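Local coordinates for putative uncharacterized protein (Ustilago maydis, PDB 4GNX) that probably serves as the smallest subunit of replication protein A, the heterotrimer that binds single-stranded DNA, at residues 35-40 with 45-50; 11-16 with 65-70; 58-63 with 91-96; 51-56 with 77-82. One frame throughout, in Å; residues are numbered along the deposited sequence.

In the fold
All four contacts belong to one small OB-type barrel and its helix 93-104. Contact 1, the hairpin of strands 34-39 and 44-48, has its centre about 7 Å from that of the chain and touches the other three. Contact 2 joins the N-terminal turn to the barrel, while contact 3 joins the start of helix 93-104 to it; their centres lie about 19 Å apart, on opposite sides of the chain's centre, yet both use strand 60-68. Contact 4, about 14 Å from contact 3 between centres, brings the loop after the hairpin to strand 73-81, which pairs with strand 60-68. Contacts 3 and 4 also reach neighbouring subunits, consistent with a place in the trimer.

Contact 1. Residues 35-40 with 45-50; sequences LLMQTS and VEIAMT
Leu35 and Ile47 grip each other through a reciprocal pair of backbone bonds, Leu35 N to Ile47 O and Ile47 N to Leu35 O, both 2.8 Å and nearly straight. Two residues on, Met37 and Val45 form the next hydrogen-bonded antiparallel pair, where the bond from Val45 N to Met37 O is more bent, 133° at the hydrogen. Leu36 and Glu46 make the non-hydrogen-bonded pair in between and project from the other face, where Leu36 CD1 lies 3.4 Å from Val45 O.

The side of Leu35, Met37, Val45 and Ile47 is oily. Leu35 and Ile47 run side by side, with Leu35 CD2 4.1 Å from Ile47 CG1. Met37 starts out extended and then bends about its CG-SD bond (chi3 -65°), which carries CE across to Ile47 CD1 at 3.7 Å. Beyond the end of the strand, Met49 doubles back through two bends and lays CE against Leu35 CB, 3.5 Å away. Val61, Val63 and Phe74 pack on the same side. This hairpin of the OB barrel therefore turns apolar chains to the core, while the backbone groups of Leu35, Met37, Val45 and Ile47 that face across it satisfy each other and those of Leu36 and Ala48 bond to flanking strands.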
loop_
_atom_site.group_PDB
_atom_site.type_symbol
_atom_site.label_atom_id
_atom_site.label_comp_id
_atom_site.label_asym_id
_atom_site.label_seq_id
_atom_site.Cartn_x
_atom_site.Cartn_y
_atom_site.Cartn_z
ATOM N N LEU A 35 -8.378 -31.907 -16.798
ATOM C CA LEU A 35 -7.285 -31.138 -16.244
ATOM C C LEU A 35 -7.304 -31.291 -14.742
ATOM O O LEU A 35 -8.370 -31.204 -14.120
ATOM C CB LEU A 35 -7.487 -29.665 -16.580
ATOM C CG LEU A 35 -6.697 -28.648 -15.764
ATOM C CD1 LEU A 35 -5.234 -28.694 -16.160
ATOM C CD2 LEU A 35 -7.244 -27.248 -15.958
ATOM N N LEU A 36 -6.136 -31.507 -14.152
ATOM C CA LEU A 36 -6.031 -31.434 -12.705
ATOM C C LEU A 36 -5.368 -30.128 -12.275
ATOM O O LEU A 36 -4.243 -29.807 -12.685
ATOM C CB LEU A 36 -5.312 -32.642 -12.117
ATOM C CG LEU A 36 -5.587 -32.863 -10.624
ATOM C CD1 LEU A 36 -7.074 -33.003 -10.338
ATOM C CD2 LEU A 36 -4.843 -34.091 -10.132
ATOM N N MET A 37 -6.081 -29.388 -11.434
ATOM C CA MET A 37 -5.675 -28.059 -11.032
ATOM C C MET A 37 -5.491 -27.926 -9.512
ATOM O O MET A 37 -6.300 -28.436 -8.730
ATOM C CB MET A 37 -6.733 -27.090 -11.514
ATOM C CG MET A 37 -6.401 -25.644 -11.253
ATOM S SD MET A 37 -7.814 -24.562 -11.512
ATOM C CE MET A 37 -8.052 -24.788 -13.278
ATOM N N GLN A 38 -4.418 -27.245 -9.104
ATOM C CA GLN A 38 -4.224 -26.864 -7.708
ATOM C C GLN A 38 -4.720 -25.429 -7.469
ATOM O O GLN A 38 -4.364 -24.518 -8.205
ATOM C CB GLN A 38 -2.757 -27.045 -7.298
ATOM C CG GLN A 38 -2.389 -26.403 -5.969
ATOM C CD GLN A 38 -1.235 -27.087 -5.270
ATOM O OE1 GLN A 38 -0.371 -27.691 -5.910
ATOM N NE2 GLN A 38 -1.217 -27.003 -3.946
ATOM N N THR A 39 -5.541 -25.255 -6.435
ATOM C CA THR A 39 -6.136 -23.972 -6.090
ATOM C C THR A 39 -5.358 -23.242 -4.996
ATOM O O THR A 39 -4.597 -23.869 -4.271
ATOM C CB THR A 39 -7.581 -24.140 -5.594
ATOM O OG1 THR A 39 -8.215 -25.177 -6.317
ATOM C CG2 THR A 39 -8.342 -22.905 -5.908
ATOM N N SER A 40 -5.569 -21.923 -4.886
ATOM C CA SER A 40 -5.074 -21.107 -3.775
ATOM C C SER A 40 -5.404 -21.744 -2.441
ATOM O O SER A 40 -4.680 -21.601 -1.465
ATOM C CB SER A 40 -5.708 -19.722 -3.831
ATOM O OG SER A 40 -7.123 -19.795 -3.785
ATOM N N VAL A 45 -8.656 -29.968 -8.029
ATOM C CA VAL A 45 -9.977 -29.880 -8.672
ATOM C C VAL A 45 -9.895 -30.510 -10.060
ATOM O O VAL A 45 -8.965 -30.215 -10.828
ATOM C CB VAL A 45 -10.460 -28.413 -8.832
ATOM C CG1 VAL A 45 -11.785 -28.348 -9.573
ATOM C CG2 VAL A 45 -10.642 -27.750 -7.489
ATOM N N GLU A 46 -10.877 -31.358 -10.384
ATOM C CA GLU A 46 -10.914 -32.058 -11.666
ATOM C C GLU A 46 -11.747 -31.229 -12.640
ATOM O O GLU A 46 -12.913 -30.948 -12.367
ATOM C CB GLU A 46 -11.550 -33.423 -11.462
ATOM C CG GLU A 46 -10.703 -34.615 -11.877
ATOM C CD GLU A 46 -11.320 -35.948 -11.445
ATOM O OE1 GLU A 46 -12.566 -36.078 -11.469
ATOM O OE2 GLU A 46 -10.565 -36.878 -11.081
ATOM N N ILE A 47 -11.159 -30.811 -13.760
ATOM C CA ILE A 47 -11.898 -30.006 -14.748
ATOM C C ILE A 47 -12.057 -30.742 -16.083
ATOM O O ILE A 47 -11.090 -31.253 -16.641
ATOM C CB ILE A 47 -11.220 -28.646 -15.020
ATOM C CG1 ILE A 47 -10.617 -28.055 -13.736
ATOM C CG2 ILE A 47 -12.200 -27.690 -15.700
ATOM C CD1 ILE A 47 -11.213 -26.730 -13.309
ATOM N N ALA A 48 -13.286 -30.800 -16.580
ATOM C CA ALA A 48 -13.575 -31.427 -17.857
ATOM C C ALA A 48 -13.454 -30.347 -18.905
ATOM O O ALA A 48 -14.182 -29.350 -18.887
ATOM C CB ALA A 48 -14.962 -32.052 -17.867
ATOM N N MET A 49 -12.516 -30.555 -19.816
ATOM C CA MET A 49 -12.101 -29.548 -20.763
ATOM C C MET A 49 -12.812 -29.665 -22.118
ATOM O O MET A 49 -13.115 -30.769 -22.587
ATOM C CB MET A 49 -10.583 -29.657 -20.927
ATOM C CG MET A 49 -9.843 -28.340 -21.118
ATOM S SD MET A 49 -10.136 -27.065 -19.869
ATOM C CE MET A 49 -9.970 -28.052 -18.381
ATOM N N THR A 50 -13.079 -28.506 -22.722
ATOM C CA THR A 50 -13.530 -28.381 -24.112
ATOM C C THR A 50 -12.532 -29.051 -25.073
ATOM O O THR A 50 -11.322 -29.023 -24.837
ATOM C CB THR A 50 -13.732 -26.881 -24.468
ATOM O OG1 THR A 50 -14.931 -26.416 -23.859
ATOM C CG2 THR A 50 -13.871 -26.632 -25.954
#

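Contact 2. Residues 11-16 with 65-70; sequences SMLGQY and GKVSDA
Val67 meets the turn mainly through a backbone oxygen: Tyr16 O sits 3.3 Å from Val67 CB, closer than any side chain of residues 11-16 comes, and polar bonding between the two segments is absent. The carbonyl oxygen rests against the branch point of the valine. Val67 CG2 is the nearer methyl, 3.5 Å from Tyr16 O, and CG1 stands farther back at 4.0 Å from it. CG1 is also the branch that faces Leu13, approaching Leu13 CD2 to 4.2 Å, whereas CG2 touches Tyr16 CB at the same separation.

What brings these groups together is a tight turn of 3-10 character at Gly14 and Gln15. Gln15 N bonds to Met12 O, and Tyr16 N bonds to Leu13 O at 2.8 Å, which folds Leu13 and Tyr16 back beside one another. This turn lies between the short strand 7-8 and strand 20-31, and here it is laid against the far part of strand 60-68, one of the strands of the OB barrel. The chain just after it joins the sheet directly, since Val67 has backbone bonds to Gly18 and Gln19.

Beyond CB, the tyrosine leaves Val67: with CG opposite the carbonyl carbon (chi1 -59°), its ring is carried away and packs on Pro6 and Ile8. Leu13 points its branched end inward instead, and besides Val67 it meets Ile8, Ser72 and Phe74.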
loop_
_atom_site.group_PDB
_atom_site.type_symbol
_atom_site.label_atom_id
_atom_site.label_comp_id
_atom_site.label_asym_id
_atom_site.label_seq_id
_atom_site.Cartn_x
_atom_site.Cartn_y
_atom_site.Cartn_z
ATOM N N SER A 11 -12.782 -25.305 -1.816
ATOM C CA SER A 11 -13.605 -25.595 -0.669
ATOM C C SER A 11 -14.979 -24.965 -0.810
ATOM O O SER A 11 -15.903 -25.334 -0.111
ATOM C CB SER A 11 -12.928 -25.124 0.605
ATOM O OG SER A 11 -13.447 -23.867 0.959
ATOM N N MET A 12 -15.115 -24.026 -1.723
ATOM C CA MET A 12 -16.390 -23.376 -1.953
ATOM C C MET A 12 -17.251 -24.093 -2.988
ATOM O O MET A 12 -18.397 -23.728 -3.207
ATOM C CB MET A 12 -16.175 -21.924 -2.352
ATOM C CG MET A 12 -15.567 -21.107 -1.226
ATOM S SD MET A 12 -14.942 -19.472 -1.672
ATOM C CE MET A 12 -16.441 -18.601 -2.144
ATOM N N LEU A 13 -16.716 -25.128 -3.617
ATOM C CA LEU A 13 -17.483 -25.844 -4.635
ATOM C C LEU A 13 -18.871 -26.247 -4.163
ATOM O O LEU A 13 -19.841 -25.953 -4.841
ATOM C CB LEU A 13 -16.733 -27.074 -5.138
ATOM C CG LEU A 13 -15.433 -26.748 -5.871
ATOM C CD1 LEU A 13 -14.648 -28.025 -6.029
ATOM C CD2 LEU A 13 -15.664 -26.104 -7.223
ATOM N N GLY A 14 -18.962 -26.888 -2.997
ATOM C CA GLY A 14 -20.243 -27.291 -2.423
ATOM C C GLY A 14 -21.326 -26.225 -2.458
ATOM O O GLY A 14 -22.501 -26.539 -2.652
ATOM N N GLN A 15 -20.936 -24.962 -2.298
ATOM C CA GLN A 15 -21.895 -23.851 -2.266
ATOM C C GLN A 15 -22.429 -23.433 -3.640
ATOM O O GLN A 15 -23.281 -22.539 -3.738
ATOM C CB GLN A 15 -21.282 -22.622 -1.595
ATOM C CG GLN A 15 -20.626 -22.876 -0.249
ATOM C CD GLN A 15 -19.662 -21.761 0.145
ATOM O OE1 GLN A 15 -19.976 -20.573 0.023
ATOM N NE2 GLN A 15 -18.477 -22.143 0.623
ATOM N N TYR A 16 -21.904 -24.037 -4.702
ATOM C CA TYR A 16 -22.333 -23.660 -6.042
ATOM C C TYR A 16 -22.678 -24.849 -6.953
ATOM O O TYR A 16 -22.469 -24.800 -8.154
ATOM C CB TYR A 16 -21.313 -22.726 -6.708
ATOM C CG TYR A 16 -21.051 -21.431 -5.952
ATOM C CD1 TYR A 16 -20.023 -21.347 -5.019
ATOM C CD2 TYR A 16 -21.822 -20.295 -6.181
ATOM C CE1 TYR A 16 -19.787 -20.177 -4.324
ATOM C CE2 TYR A 16 -21.595 -19.124 -5.499
ATOM C CZ TYR A 16 -20.574 -19.070 -4.578
ATOM O OH TYR A 16 -20.329 -17.895 -3.899
ATOM N N GLY A 65 -16.402 -22.110 -15.361
ATOM C CA GLY A 65 -17.044 -23.400 -15.528
ATOM C C GLY A 65 -18.221 -23.607 -14.625
ATOM O O GLY A 65 -18.462 -22.822 -13.709
ATOM N N LYS A 66 -18.951 -24.675 -14.883
ATOM C CA LYS A 66 -20.143 -24.986 -14.133
ATOM C C LYS A 66 -19.830 -26.161 -13.216
ATOM O O LYS A 66 -19.306 -27.189 -13.672
ATOM C CB LYS A 66 -21.265 -25.285 -15.116
ATOM C CG LYS A 66 -22.273 -26.345 -14.726
ATOM C CD LYS A 66 -23.663 -25.760 -14.592
ATOM C CE LYS A 66 -24.706 -26.844 -14.785
ATOM N NZ LYS A 66 -25.176 -26.866 -16.191
ATOM N N VAL A 67 -20.128 -25.996 -11.923
ATOM C CA VAL A 67 -19.860 -27.033 -10.925
ATOM C C VAL A 67 -20.795 -28.248 -11.091
ATOM O O VAL A 67 -22.016 -28.083 -11.130
ATOM C CB VAL A 67 -19.998 -26.475 -9.494
ATOM C CG1 VAL A 67 -19.477 -27.465 -8.475
ATOM C CG2 VAL A 67 -19.237 -25.181 -9.349
ATOM N N SER A 68 -20.226 -29.456 -11.176
ATOM C CA SER A 68 -21.016 -30.676 -11.402
ATOM C C SER A 68 -21.438 -31.358 -10.122
ATOM O O SER A 68 -20.628 -31.489 -9.200
ATOM C CB SER A 68 -20.230 -31.684 -12.231
ATOM O OG SER A 68 -19.879 -31.137 -13.479
ATOM N N ASP A 69 -22.691 -31.826 -10.091
ATOM C CA ASP A 69 -23.255 -32.573 -8.941
ATOM C C ASP A 69 -22.761 -34.029 -8.759
ATOM O O ASP A 69 -23.446 -35.009 -9.112
ATOM C CB ASP A 69 -24.794 -32.489 -8.881
ATOM C CG ASP A 69 -25.441 -32.379 -10.250
ATOM O OD1 ASP A 69 -26.540 -32.949 -10.436
ATOM O OD2 ASP A 69 -24.865 -31.715 -11.135
ATOM N N ALA A 70 -21.545 -34.134 -8.215
ATOM C CA ALA A 70 -21.010 -35.361 -7.606
ATOM C C ALA A 70 -20.130 -34.956 -6.401
ATOM O O ALA A 70 -20.271 -35.510 -5.300
ATOM C CB ALA A 70 -20.234 -36.195 -8.621
#

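Contact 3. Residues 58-63 with 91-96; sequences STFVEV and VDLTLV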
loop_
_atom_site.group_PDB
_atom_site.type_symbol
_atom_site.label_atom_id
_atom_site.label_comp_id
_atom_site.label_asym_id
_atom_site.label_seq_id
_atom_site.Cartn_x
_atom_site.Cartn_y
_atom_site.Cartn_z
ATOM N N SER A 58 0.785 -24.523 -20.484
ATOM C CA SER A 58 0.573 -23.323 -19.658
ATOM C C SER A 58 0.524 -23.605 -18.151
ATOM O O SER A 58 0.058 -24.655 -17.725
ATOM C CB SER A 58 -0.703 -22.607 -20.088
ATOM O OG SER A 58 -1.830 -23.179 -19.472
ATOM N N THR A 59 0.979 -22.655 -17.345
ATOM C CA THR A 59 1.267 -22.962 -15.954
ATOM C C THR A 59 0.059 -22.680 -15.059
ATOM O O THR A 59 -0.442 -23.577 -14.377
ATOM C CB THR A 59 2.532 -22.229 -15.452
ATOM O OG1 THR A 59 3.417 -21.957 -16.550
ATOM C CG2 THR A 59 3.263 -23.066 -14.420
ATOM N N PHE A 60 -0.408 -21.440 -15.062
ATOM C CA PHE A 60 -1.609 -21.118 -14.317
ATOM C C PHE A 60 -2.711 -20.800 -15.264
ATOM O O PHE A 60 -2.493 -20.220 -16.315
ATOM C CB PHE A 60 -1.407 -19.942 -13.396
ATOM C CG PHE A 60 -0.363 -20.165 -12.352
ATOM C CD1 PHE A 60 0.995 -20.038 -12.658
ATOM C CD2 PHE A 60 -0.729 -20.473 -11.052
ATOM C CE1 PHE A 60 1.965 -20.221 -11.692
ATOM C CE2 PHE A 60 0.238 -20.646 -10.077
ATOM C CZ PHE A 60 1.586 -20.526 -10.399
ATOM N N VAL A 61 -3.915 -21.161 -14.862
ATOM C CA VAL A 61 -5.049 -21.034 -15.739
ATOM C C VAL A 61 -6.265 -20.481 -14.989
ATOM O O VAL A 61 -6.385 -20.686 -13.776
ATOM C CB VAL A 61 -5.331 -22.407 -16.349
ATOM C CG1 VAL A 61 -5.906 -23.342 -15.296
ATOM C CG2 VAL A 61 -6.245 -22.276 -17.541
ATOM N N GLU A 62 -7.135 -19.745 -15.682
ATOM C CA GLU A 62 -8.416 -19.311 -15.078
ATOM C C GLU A 62 -9.570 -19.936 -15.822
ATOM O O GLU A 62 -9.761 -19.678 -17.011
ATOM C CB GLU A 62 -8.592 -17.780 -15.048
ATOM C CG GLU A 62 -9.840 -17.335 -14.287
ATOM C CD GLU A 62 -10.196 -15.861 -14.492
ATOM O OE1 GLU A 62 -10.929 -15.537 -15.464
ATOM O OE2 GLU A 62 -9.769 -15.001 -13.675
ATOM N N VAL A 63 -10.346 -20.753 -15.117
ATOM C CA VAL A 63 -11.471 -21.443 -15.767
ATOM C C VAL A 63 -12.786 -20.832 -15.376
ATOM O O VAL A 63 -13.028 -20.619 -14.185
ATOM C CB VAL A 63 -11.559 -22.916 -15.364
ATOM C CG1 VAL A 63 -12.806 -23.531 -15.976
ATOM C CG2 VAL A 63 -10.291 -23.640 -15.769
ATOM N N VAL A 91 1.999 -16.246 -11.435
ATOM C CA VAL A 91 0.795 -15.978 -10.624
ATOM C C VAL A 91 1.100 -16.196 -9.145
ATOM O O VAL A 91 1.742 -17.179 -8.807
ATOM C CB VAL A 91 -0.343 -16.950 -11.010
ATOM C CG1 VAL A 91 -1.411 -16.995 -9.943
ATOM C CG2 VAL A 91 -0.970 -16.584 -12.345
ATOM N N ASP A 92 0.669 -15.292 -8.269
ATOM C CA ASP A 92 0.898 -15.427 -6.829
ATOM C C ASP A 92 -0.330 -15.981 -6.141
ATOM O O ASP A 92 -1.258 -15.236 -5.823
ATOM C CB ASP A 92 1.239 -14.079 -6.191
ATOM C CG ASP A 92 1.476 -14.184 -4.671
ATOM O OD1 ASP A 92 1.046 -15.210 -4.077
ATOM O OD2 ASP A 92 2.090 -13.251 -4.072
ATOM N N LEU A 93 -0.303 -17.277 -5.858
ATOM C CA LEU A 93 -1.448 -17.990 -5.284
ATOM C C LEU A 93 -1.915 -17.521 -3.903
ATOM O O LEU A 93 -3.115 -17.522 -3.641
ATOM C CB LEU A 93 -1.192 -19.500 -5.287
ATOM C CG LEU A 93 -2.025 -20.339 -6.266
ATOM C CD1 LEU A 93 -2.478 -19.588 -7.516
ATOM C CD2 LEU A 93 -1.295 -21.615 -6.654
ATOM N N THR A 94 -0.981 -17.111 -3.045
ATOM C CA THR A 94 -1.330 -16.550 -1.754
ATOM C C THR A 94 -2.113 -15.252 -1.940
ATOM O O THR A 94 -3.121 -15.015 -1.260
ATOM C CB THR A 94 -0.081 -16.275 -0.906
ATOM O OG1 THR A 94 0.676 -17.476 -0.764
ATOM C CG2 THR A 94 -0.462 -15.785 0.467
ATOM N N LEU A 95 -1.664 -14.412 -2.870
ATOM C CA LEU A 95 -2.427 -13.224 -3.192
ATOM C C LEU A 95 -3.827 -13.650 -3.562
ATOM O O LEU A 95 -4.803 -13.069 -3.080
ATOM C CB LEU A 95 -1.801 -12.441 -4.347
ATOM C CG LEU A 95 -2.558 -11.181 -4.810
ATOM C CD1 LEU A 95 -3.260 -10.471 -3.660
ATOM C CD2 LEU A 95 -1.586 -10.238 -5.504
ATOM N N VAL A 96 -3.921 -14.678 -4.399
ATOM C CA VAL A 96 -5.206 -15.110 -4.899
ATOM C C VAL A 96 -6.126 -15.563 -3.761
ATOM O O VAL A 96 -7.332 -15.251 -3.776
ATOM C CB VAL A 96 -5.070 -16.218 -5.964
ATOM C CG1 VAL A 96 -6.446 -16.770 -6.326
ATOM C CG2 VAL A 96 -4.374 -15.668 -7.203
#
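The N-cap of helix 93-104 sits beside the edge of the barrel here, with Val91, just before the cap, lying over the ring of Phe60. It is a CH-pi contact: Val91 CB stands 3.5 Å from the centroid of the Phe60 ring, only 15° off the normal. The two methyls spread to different parts of the phenylalanine. CG2, opposite the carbonyl carbon of Val91, reaches back to Phe60 CB at 3.5 Å, while CG1 lies 3.7 Å from Phe60 CD2. Leu93 comes from another direction, its CD2 in the plane of the ring and 3.9 Å from Phe60 CE2, so face and edge are both engaged.

Between these two residues Asp92 caps the helix. Its OD1 accepts from Leu95 N at 3.1 Å, reached from above the carboxylate plane, and its backbone O takes the first regular helical bond, from Val96 N. On the barrel side, Phe82 and Lys26 also touch Phe60. Helix 93-104 then runs on against a neighbouring subunit, where Leu95 packs on its Leu125 and Val96 on its Met121, consistent with the helical association of RPA subunits.

Contact 4. Residues 51-56 with 77-82; sequences PDSDVS and NQIREF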
loop_
_atom_site.group_PDB
_atom_site.type_symbol
_atom_site.label_atom_id
_atom_site.label_comp_id
_atom_site.label_asym_id
_atom_site.label_seq_id
_atom_site.Cartn_x
_atom_site.Cartn_y
_atom_site.Cartn_z
ATOM N N PRO A 51 -13.039 -29.674 -26.149
ATOM C CA PRO A 51 -12.206 -30.244 -27.209
ATOM C C PRO A 51 -11.019 -29.369 -27.640
ATOM O O PRO A 51 -9.885 -29.848 -27.704
ATOM C CB PRO A 51 -13.192 -30.417 -28.361
ATOM C CG PRO A 51 -14.494 -30.663 -27.682
ATOM C CD PRO A 51 -14.446 -30.070 -26.306
ATOM N N ASP A 52 -11.273 -28.104 -27.939
ATOM C CA ASP A 52 -10.172 -27.196 -28.250
ATOM C C ASP A 52 -9.667 -26.481 -26.998
ATOM O O ASP A 52 -10.303 -25.543 -26.493
ATOM C CB ASP A 52 -10.535 -26.204 -29.364
ATOM C CG ASP A 52 -11.971 -25.709 -29.281
ATOM O OD1 ASP A 52 -12.366 -25.107 -28.255
ATOM O OD2 ASP A 52 -12.697 -25.915 -30.276
ATOM N N SER A 53 -8.532 -26.960 -26.488
ATOM C CA SER A 53 -7.833 -26.325 -25.371
ATOM C C SER A 53 -6.373 -26.772 -25.367
ATOM O O SER A 53 -6.095 -27.971 -25.372
ATOM C CB SER A 53 -8.514 -26.659 -24.048
ATOM O OG SER A 53 -9.845 -26.162 -24.032
ATOM N N ASP A 54 -5.449 -25.808 -25.400
ATOM C CA ASP A 54 -4.005 -26.105 -25.370
ATOM C C ASP A 54 -3.406 -25.834 -23.986
ATOM O O ASP A 54 -2.233 -25.445 -23.853
ATOM C CB ASP A 54 -3.231 -25.372 -26.490
ATOM C CG ASP A 54 -3.282 -23.839 -26.370
ATOM O OD1 ASP A 54 -2.873 -23.165 -27.349
ATOM O OD2 ASP A 54 -3.716 -23.303 -25.320
ATOM N N VAL A 55 -4.243 -26.045 -22.969
ATOM C CA VAL A 55 -3.880 -25.929 -21.557
ATOM C C VAL A 55 -2.543 -26.611 -21.234
ATOM O O VAL A 55 -1.745 -26.089 -20.463
ATOM C CB VAL A 55 -5.013 -26.490 -20.654
ATOM C CG1 VAL A 55 -4.560 -26.634 -19.212
ATOM C CG2 VAL A 55 -6.253 -25.610 -20.718
ATOM N N SER A 56 -2.292 -27.762 -21.850
ATOM C CA SER A 56 -1.043 -28.501 -21.651
ATOM C C SER A 56 0.211 -27.606 -21.530
ATOM O O SER A 56 1.045 -27.823 -20.647
ATOM C CB SER A 56 -0.859 -29.579 -22.737
ATOM O OG SER A 56 -1.203 -29.091 -24.023
ATOM N N ASN A 77 -16.471 -23.965 -19.435
ATOM C CA ASN A 77 -17.096 -23.169 -20.483
ATOM C C ASN A 77 -15.976 -22.448 -21.241
ATOM O O ASN A 77 -15.783 -22.668 -22.438
ATOM C CB ASN A 77 -18.152 -22.196 -19.908
ATOM C CG ASN A 77 -19.442 -22.906 -19.405
ATOM O OD1 ASN A 77 -19.856 -23.957 -19.924
ATOM N ND2 ASN A 77 -20.099 -22.307 -18.407
ATOM N N GLN A 78 -15.206 -21.626 -20.524
ATOM C CA GLN A 78 -14.092 -20.867 -21.107
ATOM C C GLN A 78 -12.831 -21.008 -20.297
ATOM O O GLN A 78 -12.860 -21.442 -19.164
ATOM C CB GLN A 78 -14.426 -19.383 -21.275
ATOM C CG GLN A 78 -15.084 -19.047 -22.608
ATOM C CD GLN A 78 -14.164 -19.182 -23.844
ATOM O OE1 GLN A 78 -14.276 -18.398 -24.807
ATOM N NE2 GLN A 78 -13.270 -20.190 -23.836
ATOM N N ILE A 79 -11.704 -20.653 -20.886
ATOM C CA ILE A 79 -10.433 -20.818 -20.193
ATOM C C ILE A 79 -9.428 -19.702 -20.571
ATOM O O ILE A 79 -9.269 -19.368 -21.752
ATOM C CB ILE A 79 -9.824 -22.235 -20.430
ATOM C CG1 ILE A 79 -10.783 -23.387 -20.018
ATOM C CG2 ILE A 79 -8.511 -22.366 -19.686
ATOM C CD1 ILE A 79 -11.591 -24.044 -21.144
ATOM N N ARG A 80 -8.754 -19.161 -19.550
ATOM C CA ARG A 80 -7.782 -18.071 -19.662
ATOM C C ARG A 80 -6.337 -18.456 -19.242
ATOM O O ARG A 80 -6.133 -18.979 -18.158
ATOM C CB ARG A 80 -8.258 -16.926 -18.774
ATOM C CG ARG A 80 -8.336 -15.571 -19.451
ATOM C CD ARG A 80 -7.089 -15.223 -20.278
ATOM N NE ARG A 80 -6.905 -16.092 -21.463
ATOM C CZ ARG A 80 -6.266 -15.767 -22.593
ATOM N NH1 ARG A 80 -5.725 -14.561 -22.777
ATOM N NH2 ARG A 80 -6.188 -16.670 -23.563
ATOM N N GLU A 81 -5.337 -18.166 -20.067
ATOM C CA GLU A 81 -3.933 -18.442 -19.725
ATOM C C GLU A 81 -3.299 -17.370 -18.809
ATOM O O GLU A 81 -3.862 -16.289 -18.677
ATOM C CB GLU A 81 -3.133 -18.543 -21.022
ATOM C CG GLU A 81 -2.026 -19.582 -21.005
ATOM C CD GLU A 81 -0.914 -19.188 -20.062
ATOM O OE1 GLU A 81 -0.202 -18.202 -20.365
ATOM O OE2 GLU A 81 -0.777 -19.845 -19.005
ATOM N N PHE A 82 -2.149 -17.668 -18.176
ATOM C CA PHE A 82 -1.290 -16.639 -17.494
ATOM C C PHE A 82 0.230 -16.804 -17.595
ATOM O O PHE A 82 0.824 -16.465 -18.606
ATOM C CB PHE A 82 -1.594 -16.538 -16.023
ATOM C CG PHE A 82 -3.018 -16.688 -15.703
ATOM C CD1 PHE A 82 -3.415 -17.553 -14.735
ATOM C CD2 PHE A 82 -3.961 -15.936 -16.351
ATOM C CE1 PHE A 82 -4.736 -17.680 -14.403
ATOM C CE2 PHE A 82 -5.295 -16.057 -16.042
ATOM C CZ PHE A 82 -5.680 -16.939 -15.062
#
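Residues 51-56 pass alongside strand 73-81 at a distance too great for sheet pairing, with Ser53 CA 8.0 Å from Ile79 CA and Val55 CA 7.7 Å from Glu81 CA. Ile79 bridges that gap with both of its branches. CD1 reaches Ser53 OG at 4.0 Å, and CG2 meets Val55 CG2 at 4.1 Å; the valine and isoleucine chains cross at about a right angle. Ile79 chi1 of -56° sets how the fork is turned, with CG1 opposite the carbonyl carbon and CG2 opposite the backbone N.

Ser53 OG touches the isoleucine only by van der Waals contact. Its hydrogen bond goes to the preceding carbonyl, Asp52 O, at 2.6 Å and from above the carbonyl plane, with a sharp C=O...OG angle of 97°; Thr50 O is a second, weak partner.

In OB folds the connection between the third and fourth barrel strands often holds a helix. Here that link, between strands 44-48 and 60-68, has just a short 3-10 turn beginning at Val55. Val55 also packs on Leu35 and Val27, and Ile79 on Met49 and Val61, so the pair closes over the barrel's apolar interior. Strand 73-81 reaches this point through a classic beta bulge, in which Asn77 and Gln78 both face Thr64. Past the bulge, Ile79 O accepts from Asn88 ND2 of a neighbouring subunit, and the Phe82 ring meets Tyr117 of that chain.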